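Local coordinates for arginine 3rd transport system periplasmic binding protein (Legionella pneumophila subsp. pneumophila str. Philadelphia 1, PDB 3KZG) that probably binds arginine in the periplasm and hands it to a membrane-embedded ABC transporter for import, at residues A[4-9]-A[46-51]; A[11-16]-A[159-164]; A[64-69]-A[195-200]. All blocks are in the same frame, centred on the assembly; numbering follows the deposited sequence.

Contact 1 (A[4-9]-A[46-51])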
# COMPACT_ATOMS: atom_id res chain seq x y z
N ASN A 4 32.66 2.77 -15.55
CA ASN A 4 33.02 2.14 -14.28
C ASN A 4 33.35 3.25 -13.29
O ASN A 4 34.17 4.13 -13.58
CB ASN A 4 34.23 1.23 -14.48
CG ASN A 4 34.52 0.35 -13.27
OD1 ASN A 4 35.39 -0.52 -13.32
ND2 ASN A 4 33.79 0.56 -12.18
N LEU A 5 32.70 3.21 -12.13
CA LEU A 5 32.91 4.22 -11.11
C LEU A 5 33.70 3.69 -9.92
O LEU A 5 33.65 2.50 -9.59
CB LEU A 5 31.57 4.76 -10.62
CG LEU A 5 30.66 5.43 -11.66
CD1 LEU A 5 29.31 5.75 -11.03
CD2 LEU A 5 31.33 6.69 -12.18
N THR A 6 34.44 4.59 -9.28
CA THR A 6 35.23 4.27 -8.10
C THR A 6 34.65 5.09 -6.95
O THR A 6 34.75 6.32 -6.94
CB THR A 6 36.72 4.65 -8.32
OG1 THR A 6 37.27 3.83 -9.36
CG2 THR A 6 37.52 4.45 -7.04
N ILE A 7 34.04 4.41 -5.99
CA ILE A 7 33.44 5.09 -4.85
C ILE A 7 34.22 4.92 -3.56
O ILE A 7 34.57 3.81 -3.17
CB ILE A 7 31.99 4.59 -4.59
CG1 ILE A 7 31.14 4.73 -5.86
CG2 ILE A 7 31.36 5.40 -3.46
CD1 ILE A 7 31.40 3.66 -6.88
N GLY A 8 34.50 6.04 -2.90
CA GLY A 8 35.21 5.99 -1.65
C GLY A 8 34.20 5.90 -0.52
O GLY A 8 33.16 6.56 -0.56
N THR A 9 34.49 5.07 0.48
CA THR A 9 33.61 4.89 1.64
C THR A 9 34.53 4.69 2.84
O THR A 9 35.69 4.32 2.67
CB THR A 9 32.69 3.66 1.47
OG1 THR A 9 31.77 3.60 2.56
CG2 THR A 9 33.51 2.38 1.43
N THR A 46 33.06 -0.09 -7.98
CA THR A 46 34.23 -0.53 -7.24
C THR A 46 34.42 0.44 -6.07
O THR A 46 34.44 1.65 -6.26
CB THR A 46 35.49 -0.56 -8.12
OG1 THR A 46 35.71 0.74 -8.69
CG2 THR A 46 35.33 -1.58 -9.24
N PHE A 47 34.54 -0.12 -4.86
CA PHE A 47 34.69 0.68 -3.65
C PHE A 47 36.13 0.84 -3.17
O PHE A 47 36.97 -0.02 -3.37
CB PHE A 47 33.89 0.04 -2.51
CG PHE A 47 32.40 0.07 -2.72
CD1 PHE A 47 31.68 1.23 -2.47
CD2 PHE A 47 31.73 -1.06 -3.16
CE1 PHE A 47 30.30 1.26 -2.65
CE2 PHE A 47 30.35 -1.04 -3.35
CZ PHE A 47 29.64 0.12 -3.09
N GLU A 48 36.39 1.97 -2.52
CA GLU A 48 37.71 2.23 -1.99
C GLU A 48 37.54 2.80 -0.58
O GLU A 48 37.05 3.91 -0.41
CB GLU A 48 38.46 3.21 -2.89
CG GLU A 48 39.94 3.32 -2.58
CD GLU A 48 40.79 3.33 -3.83
OE1 GLU A 48 40.69 4.31 -4.60
OE2 GLU A 48 41.55 2.36 -4.04
N ALA A 49 37.94 2.01 0.41
CA ALA A 49 37.82 2.40 1.81
C ALA A 49 38.97 3.25 2.35
O ALA A 49 40.14 2.90 2.18
CB ALA A 49 37.64 1.16 2.68
N TYR A 50 38.62 4.35 3.00
CA TYR A 50 39.59 5.26 3.58
C TYR A 50 39.14 5.50 5.00
O TYR A 50 38.01 5.17 5.35
CB TYR A 50 39.57 6.61 2.87
CG TYR A 50 39.96 6.60 1.42
CD1 TYR A 50 41.24 6.96 1.02
CD2 TYR A 50 39.04 6.23 0.44
CE1 TYR A 50 41.60 6.97 -0.32
CE2 TYR A 50 39.39 6.23 -0.90
CZ TYR A 50 40.67 6.60 -1.27
OH TYR A 50 41.03 6.61 -2.60
N ILE A 51 40.01 6.06 5.82
CA ILE A 51 39.63 6.40 7.17
C ILE A 51 38.72 7.61 6.90
O ILE A 51 39.09 8.49 6.12
CB ILE A 51 40.84 6.82 8.01
CG1 ILE A 51 41.74 5.61 8.25
CG2 ILE A 51 40.39 7.42 9.33
CD1 ILE A 51 42.96 5.92 9.09
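Leu5 and Thr46 illustrate how one carbonyl can grip a neighbouring strand twice. Thr46 N donates to Leu5 O at 3.1 Å, nearly along the C=O axis, and Thr46 OG1 reaches the same Leu5 O at 2.9 Å, tilted out of the carbonyl plane. A chi1 of 57° sets this hydroxyl between its own backbone N and carbonyl carbon. Further on, Ile7 N bonds Thr46 O (2.8 Å) and Glu48 N bonds Ile7 O (2.7 Å); Thr9 N then bonds Glu48 O, and Tyr50 N bonds Thr9 O.

The face that carries Ile7, Thr9, Phe47 and Ala49 is the closely packed one: Ile7 and Thr9 are buried, and helix 29-40 covers it, Met34 packing on both Ile7 and Phe47. Ile7 CB lies 4.0 Å from Phe47 CD1, and Thr9 OG1 is held by Ile68 O. The solvent side is at Asn4 and Thr46, both exposed; their side chains cross at about a right angle, and Asn4 ND2 lies 3.9 Å from Thr46 CG2. Nearby, Thr6 CG2 is 4.0 Å from Glu48 OE1. Parallel neighbouring strands joined through a helix packed on one face form a beta-alpha-beta crossover, a building unit of the type II periplasmic binding protein fold.

Contact 2 (A[11-16]-A[159-164])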
# COMPACT_ATOMS: atom_id res chain seq x y z
N LYS A 11 36.08 3.07 6.44
CA LYS A 11 36.48 1.72 6.79
C LYS A 11 35.65 1.02 7.85
O LYS A 11 35.53 -0.20 7.85
CB LYS A 11 37.95 1.71 7.23
CG LYS A 11 38.94 1.74 6.07
CD LYS A 11 40.37 1.80 6.55
CE LYS A 11 41.35 1.59 5.39
NZ LYS A 11 42.76 1.82 5.80
N PHE A 12 35.06 1.78 8.77
CA PHE A 12 34.28 1.13 9.82
C PHE A 12 33.25 2.05 10.47
O PHE A 12 33.59 2.97 11.22
CB PHE A 12 35.23 0.57 10.88
CG PHE A 12 34.57 -0.34 11.87
CD1 PHE A 12 34.03 -1.56 11.47
CD2 PHE A 12 34.47 0.02 13.21
CE1 PHE A 12 33.40 -2.41 12.38
CE2 PHE A 12 33.84 -0.81 14.14
CZ PHE A 12 33.31 -2.03 13.72
N ASN A 13 31.99 1.79 10.18
CA ASN A 13 30.91 2.55 10.79
C ASN A 13 29.60 1.84 10.52
O ASN A 13 28.69 2.39 9.90
CB ASN A 13 30.86 3.98 10.25
CG ASN A 13 29.79 4.82 10.93
OD1 ASN A 13 29.59 4.73 12.15
ND2 ASN A 13 29.10 5.66 10.16
N PRO A 14 29.49 0.59 10.97
CA PRO A 14 28.26 -0.18 10.77
C PRO A 14 27.10 0.65 11.34
O PRO A 14 27.29 1.42 12.28
CB PRO A 14 28.52 -1.46 11.56
CG PRO A 14 29.48 -1.01 12.64
CD PRO A 14 30.41 -0.12 11.88
N PRO A 15 25.89 0.48 10.79
CA PRO A 15 25.53 -0.42 9.69
C PRO A 15 25.69 0.16 8.29
O PRO A 15 25.18 -0.42 7.33
CB PRO A 15 24.08 -0.75 9.99
CG PRO A 15 23.57 0.58 10.45
CD PRO A 15 24.67 1.07 11.38
N PHE A 16 26.36 1.31 8.16
CA PHE A 16 26.54 1.95 6.86
C PHE A 16 27.57 1.23 5.98
O PHE A 16 27.32 0.94 4.81
CB PHE A 16 26.92 3.42 7.06
CG PHE A 16 25.84 4.22 7.74
CD1 PHE A 16 24.74 4.68 7.02
CD2 PHE A 16 25.89 4.46 9.11
CE1 PHE A 16 23.70 5.36 7.65
CE2 PHE A 16 24.86 5.14 9.76
CZ PHE A 16 23.76 5.59 9.02
N TYR A 159 22.91 8.21 14.65
CA TYR A 159 21.83 7.53 15.34
C TYR A 159 21.76 6.03 15.03
O TYR A 159 21.70 5.21 15.94
CB TYR A 159 20.49 8.19 15.02
CG TYR A 159 19.29 7.44 15.55
CD1 TYR A 159 19.08 7.32 16.92
CD2 TYR A 159 18.40 6.81 14.68
CE1 TYR A 159 18.01 6.59 17.43
CE2 TYR A 159 17.32 6.07 15.18
CZ TYR A 159 17.13 5.97 16.55
OH TYR A 159 16.08 5.23 17.05
N GLU A 160 21.76 5.67 13.74
CA GLU A 160 21.69 4.26 13.37
C GLU A 160 22.95 3.49 13.78
O GLU A 160 22.90 2.27 13.96
CB GLU A 160 21.47 4.08 11.86
CG GLU A 160 20.11 4.51 11.32
CD GLU A 160 18.94 3.87 12.04
OE1 GLU A 160 19.10 2.76 12.60
OE2 GLU A 160 17.85 4.47 12.04
N ALA A 161 24.07 4.20 13.90
CA ALA A 161 25.32 3.57 14.32
C ALA A 161 25.22 3.28 15.82
O ALA A 161 25.68 2.25 16.29
CB ALA A 161 26.51 4.49 14.04
N ALA A 162 24.63 4.22 16.56
CA ALA A 162 24.46 4.07 18.00
C ALA A 162 23.54 2.90 18.31
O ALA A 162 23.83 2.10 19.20
CB ALA A 162 23.90 5.36 18.60
N LYS A 163 22.44 2.81 17.58
CA LYS A 163 21.48 1.73 17.77
C LYS A 163 22.12 0.38 17.44
O LYS A 163 21.88 -0.62 18.11
CB LYS A 163 20.25 1.93 16.89
CG LYS A 163 19.29 2.98 17.41
CD LYS A 163 17.90 2.76 16.81
CE LYS A 163 17.35 1.40 17.21
NZ LYS A 163 16.01 1.15 16.61
N TYR A 164 22.94 0.37 16.39
CA TYR A 164 23.63 -0.84 15.98
C TYR A 164 24.47 -1.38 17.14
O TYR A 164 24.34 -2.54 17.54
CB TYR A 164 24.55 -0.55 14.79
CG TYR A 164 25.48 -1.68 14.45
CD1 TYR A 164 25.06 -2.73 13.63
CD2 TYR A 164 26.76 -1.75 15.01
CE1 TYR A 164 25.90 -3.81 13.37
CE2 TYR A 164 27.60 -2.83 14.75
CZ TYR A 164 27.16 -3.85 13.93
OH TYR A 164 27.96 -4.94 13.68
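Pro14 lies over one face of the Tyr164 ring, its CB 3.7 Å from the ring centroid and 16° off the normal, a CH-pi contact offset toward the rim. The proline CG closes in as well, 3.4 Å from Tyr164 CE2. What is joined here is the two lobes of a periplasmic binding protein: the turn that follows strand 4-13 belongs to one lobe, helix 159-166 to the other, and their meeting is consistent with a closed cleft. With its CD, the same pyrrolidine sits over the centre of the Phe12 ring, so two aromatic groups share one proline. The Phe16 ring has Asn13 O at its edge, in plane, and meets Tyr193 edge-to-face; Glu160 CB approaches it obliquely, 3.9 Å from Phe16 CZ.

The first lobe offers a tight turn of the type VI kind, with a cis peptide bond before Pro15 and a bond from Phe16 N back to Asn13 O. This turn presents consecutive proline rings to the Glu160, Ala161 and Tyr164 side of the helix. Pro15 CD reaches Glu160 O at 3.4 Å and also packs on Tyr164 CB, the Pro15 and Tyr164 side chains sliding past each other in opposite directions. Although Asn13 CB points away from the helix, its amide comes nearer: ND2 bonds Asp158 OD2, and Asn13 OD1 rests 3.6 Å from Ala161 CB.

Contact 3 (A[64-69]-A[195-200])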
# COMPACT_ATOMS: atom_id res chain seq x y z
N VAL A 64 38.83 9.08 -6.26
CA VAL A 64 37.54 8.41 -6.39
C VAL A 64 36.56 9.35 -7.09
O VAL A 64 36.70 10.57 -7.03
CB VAL A 64 36.97 8.03 -5.02
CG1 VAL A 64 37.91 7.07 -4.32
CG2 VAL A 64 36.75 9.28 -4.19
N ASP A 65 35.56 8.78 -7.74
CA ASP A 65 34.57 9.59 -8.45
C ASP A 65 33.50 10.15 -7.53
O ASP A 65 33.03 11.27 -7.71
CB ASP A 65 33.91 8.74 -9.54
CG ASP A 65 34.90 8.24 -10.55
OD1 ASP A 65 35.60 9.09 -11.13
OD2 ASP A 65 34.98 7.02 -10.77
N LEU A 66 33.12 9.35 -6.54
CA LEU A 66 32.08 9.74 -5.59
C LEU A 66 32.42 9.24 -4.19
O LEU A 66 33.33 8.42 -4.02
CB LEU A 66 30.74 9.14 -6.02
CG LEU A 66 30.21 9.54 -7.40
CD1 LEU A 66 29.08 8.61 -7.80
CD2 LEU A 66 29.76 10.99 -7.37
N VAL A 67 31.70 9.75 -3.20
CA VAL A 67 31.88 9.33 -1.82
C VAL A 67 30.52 9.12 -1.17
O VAL A 67 29.61 9.94 -1.33
CB VAL A 67 32.67 10.38 -1.00
CG1 VAL A 67 32.52 10.08 0.48
CG2 VAL A 67 34.14 10.34 -1.39
N ILE A 68 30.40 8.01 -0.45
CA ILE A 68 29.19 7.68 0.29
C ILE A 68 29.64 7.02 1.58
O ILE A 68 30.19 5.92 1.59
CB ILE A 68 28.26 6.72 -0.51
CG1 ILE A 68 26.99 6.46 0.29
CG2 ILE A 68 28.99 5.42 -0.85
CD1 ILE A 68 25.92 5.69 -0.46
N ALA A 69 29.44 7.73 2.68
CA ALA A 69 29.83 7.25 4.00
C ALA A 69 29.06 8.09 5.00
O ALA A 69 29.63 8.98 5.64
CB ALA A 69 31.32 7.43 4.19
N ILE A 195 25.25 11.46 -1.19
CA ILE A 195 26.41 11.08 -1.98
C ILE A 195 27.12 12.39 -2.34
O ILE A 195 26.51 13.31 -2.88
CB ILE A 195 25.95 10.32 -3.25
CG1 ILE A 195 25.26 9.02 -2.82
CG2 ILE A 195 27.14 10.01 -4.15
CD1 ILE A 195 24.70 8.21 -3.96
N MSE A 196 28.41 12.47 -2.00
CA MSE A 196 29.20 13.68 -2.22
C MSE A 196 30.10 13.61 -3.45
O MSE A 196 30.58 12.55 -3.84
CB MSE A 196 30.03 13.93 -0.97
CG MSE A 196 30.62 15.32 -0.83
SE MSE A 196 31.44 15.46 0.92
CE MSE A 196 32.95 14.25 0.60
N ALA A 197 30.32 14.76 -4.07
CA ALA A 197 31.16 14.82 -5.26
C ALA A 197 31.77 16.20 -5.41
O ALA A 197 31.42 17.12 -4.66
CB ALA A 197 30.34 14.46 -6.49
N ASN A 198 32.69 16.33 -6.35
CA ASN A 198 33.33 17.62 -6.60
C ASN A 198 32.34 18.47 -7.40
O ASN A 198 31.53 17.94 -8.16
CB ASN A 198 34.64 17.42 -7.38
CG ASN A 198 35.72 16.75 -6.54
OD1 ASN A 198 36.23 15.69 -6.90
ND2 ASN A 198 36.07 17.38 -5.43
N PRO A 199 32.38 19.80 -7.23
CA PRO A 199 31.47 20.71 -7.93
C PRO A 199 31.30 20.51 -9.43
O PRO A 199 30.20 20.72 -9.97
CB PRO A 199 32.04 22.09 -7.59
CG PRO A 199 32.57 21.89 -6.21
CD PRO A 199 33.28 20.55 -6.34
N ASP A 200 32.36 20.10 -10.12
CA ASP A 200 32.27 19.91 -11.56
C ASP A 200 31.64 18.60 -11.99
O ASP A 200 31.62 18.28 -13.18
CB ASP A 200 33.66 20.04 -12.21
CG ASP A 200 34.66 19.05 -11.65
OD1 ASP A 200 34.25 17.98 -11.16
OD2 ASP A 200 35.87 19.34 -11.72
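Leu66 CD2 fits against the methyl of Ala197, 3.6 Å from its CB. Behind this branch, Leu66 CB meets Ile195 CG2 at 4.1 Å. The leucine thus fits against Ile195 and Ala197, with Met196 O between them close to its CD2. Leu204 and Ile208 of helix 202-217 pack on Leu66 too, and Ile208 also reaches Ile195.

The frame for these fits is a single antiparallel bridge of the hydrogen-bonded kind, in which Met196 N donates to Val67 O at 2.9 Å and Val67 N returns a bond to Met196 O at 3.1 Å. In the type II periplasmic binding protein fold, the chain comes back from the second lobe to complete the first; here that returning segment, 196-197, runs antiparallel between 66-67 and 82-83.

Val67 and Met196, a selenomethionine, point the same way and lie side by side. The Met196 chain is extended until a bend at chi3 (70°) places CE against the valine, 4.2 Å from Val67 CG1. Phe56 and Leu59 of helix 55-60 pack on this selenomethionine. Farther along, Ile68 has CG1 anti to its backbone N, and CD1 continues the chain in an extended form (chi2 172°) to lie 4.1 Å from Ile195 CG1, two isoleucines meeting obliquely with Met34 of helix 29-40 touching both.

From the N terminus, strand 4-13 serves first as one side of contact 1; its end and the turn after it form one side of contact 2. Contact 1 closes first, when the chain returns through helix 29-40 to 46-51. Contact 2 has already opened by then, so the two cross. Contact 3 opens at 64-69, after contact 1 has closed, and crosses contact 2 in turn, since 159-164 arrives before 195-200. Contacts 1 and 3 meet in the first lobe's sheet, where strand 66-67 flanks strand 4-13 and Thr6 O lies 2.7 Å from Asp65 N. Contact 2 instead ties that lobe to the second, while contact 3 fastens the returning chain.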